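Local coordinates for MoaD/ThiS family protein (Mycobacterium tuberculosis, PDB 6JBZ) that probably acts as a small ubiquitin-like sulfur carrier in molybdenum cofactor biosynthesis, as in other proteins of the MoaD family, at residues T56-R60 / C61-R65. Sequence-based numbering, arbitrary orientation.
Sequences TVLSR and CSYLR
Two donors, one from the link after the helix and one from the following strand, converge on the backbone O of Leu58, the last residue of its helix. The amide N of Cys61 reaches this Leu58 O at 3.2 Å; the N-H points well at it, 158°, yet stands above the carbonyl plane. From Tyr63 comes the hydroxyl, whose OH gives a weak hydrogen bond of 2.6 Å to the same Leu58 O. The side chains of Leu58 and Tyr63 cross at about a right angle, CD2 of Leu58 lying 4.3 Å from ring atom CE1 of Tyr63. With chi1 at -72°, Cys61 keeps SG beside its own backbone N, which turns the sulfur back toward the helix end, 4.0 Å from CG1 of Val57. One residue earlier the same spacing recurs: Arg60 N bonds to Val57 O at 3.0 Å, and Ser59, the first residue to leave helical geometry, sends OG to Thr56 O. A bend at chi3 (-72°) folds the Arg60 side chain back so that one guanidinium face lies against that same Thr56 O. The connection thus joins helix 52-58 to strand 62-65 of the ubiquitin-like fold: Leu58 and Cys61 rest on Val85 of strand 82-86, Leu58 and Tyr63 also meet helix 40-50 through Leu47 and Ile44, and Val57 packs on helix 19-25.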
# COMPACT_ATOMS: atom_id res chain seq x y z
N THR B 56 -20.08 32.72 1.05
CA THR B 56 -20.05 31.43 1.69
C THR B 56 -18.82 30.64 1.33
O THR B 56 -18.19 30.07 2.18
CB THR B 56 -21.26 30.63 1.26
OG1 THR B 56 -22.43 31.35 1.58
CG2 THR B 56 -21.30 29.38 1.97
N VAL B 57 -18.47 30.64 0.08
CA VAL B 57 -17.17 30.12 -0.31
C VAL B 57 -16.02 30.89 0.34
O VAL B 57 -15.19 30.30 1.02
CB VAL B 57 -16.98 30.16 -1.82
CG1 VAL B 57 -15.60 29.67 -2.17
CG2 VAL B 57 -18.04 29.36 -2.51
N LEU B 58 -15.97 32.20 0.11
CA LEU B 58 -14.88 33.05 0.61
C LEU B 58 -14.56 32.84 2.08
O LEU B 58 -13.43 33.04 2.49
CB LEU B 58 -15.20 34.53 0.40
CG LEU B 58 -14.98 35.08 -1.00
CD1 LEU B 58 -15.20 36.57 -1.01
CD2 LEU B 58 -13.59 34.72 -1.44
N SER B 59 -15.54 32.42 2.87
CA SER B 59 -15.33 32.31 4.30
C SER B 59 -14.67 31.00 4.75
O SER B 59 -14.64 30.71 5.94
CB SER B 59 -16.66 32.46 5.03
OG SER B 59 -17.33 31.23 5.10
N ARG B 60 -14.17 30.21 3.81
CA ARG B 60 -13.42 29.01 4.16
C ARG B 60 -12.12 29.06 3.40
O ARG B 60 -11.32 28.11 3.41
CB ARG B 60 -14.19 27.72 3.84
CG ARG B 60 -15.52 27.58 4.57
CD ARG B 60 -16.26 26.31 4.18
NE ARG B 60 -16.82 26.38 2.83
CZ ARG B 60 -18.11 26.26 2.53
NH1 ARG B 60 -19.00 26.05 3.50
NH2 ARG B 60 -18.53 26.35 1.27
N CYS B 61 -11.91 30.18 2.70
CA CYS B 61 -10.74 30.33 1.85
C CYS B 61 -9.55 30.75 2.66
O CYS B 61 -9.68 31.34 3.73
CB CYS B 61 -11.00 31.35 0.73
SG CYS B 61 -12.10 30.76 -0.53
N SER B 62 -8.38 30.43 2.14
CA SER B 62 -7.14 31.01 2.61
C SER B 62 -6.76 31.98 1.51
O SER B 62 -7.33 31.92 0.43
CB SER B 62 -6.07 29.96 2.86
OG SER B 62 -5.68 29.35 1.64
N TYR B 63 -5.80 32.86 1.77
CA TYR B 63 -5.46 33.89 0.80
C TYR B 63 -3.96 34.03 0.67
O TYR B 63 -3.24 33.88 1.64
CB TYR B 63 -6.06 35.23 1.21
CG TYR B 63 -7.55 35.16 1.42
CD1 TYR B 63 -8.43 35.35 0.37
CD2 TYR B 63 -8.08 34.87 2.67
CE1 TYR B 63 -9.80 35.28 0.55
CE2 TYR B 63 -9.44 34.79 2.86
CZ TYR B 63 -10.29 34.99 1.80
OH TYR B 63 -11.65 34.92 2.00
N LEU B 64 -3.50 34.28 -0.54
CA LEU B 64 -2.10 34.64 -0.72
C LEU B 64 -1.99 36.11 -1.12
O LEU B 64 -2.93 36.70 -1.66
CB LEU B 64 -1.44 33.78 -1.79
CG LEU B 64 -1.46 32.26 -1.65
CD1 LEU B 64 -0.73 31.67 -2.84
CD2 LEU B 64 -0.86 31.83 -0.33
N ARG B 65 -0.84 36.70 -0.85
CA ARG B 65 -0.58 38.05 -1.32
C ARG B 65 0.79 38.10 -1.95
O ARG B 65 1.79 37.95 -1.26
CB ARG B 65 -0.68 39.04 -0.17
CG ARG B 65 -0.16 40.40 -0.52
CD ARG B 65 -0.22 41.24 0.72
NE ARG B 65 0.17 42.61 0.45
CZ ARG B 65 1.05 43.27 1.19
NH1 ARG B 65 1.62 42.66 2.23
NH2 ARG B 65 1.35 44.54 0.90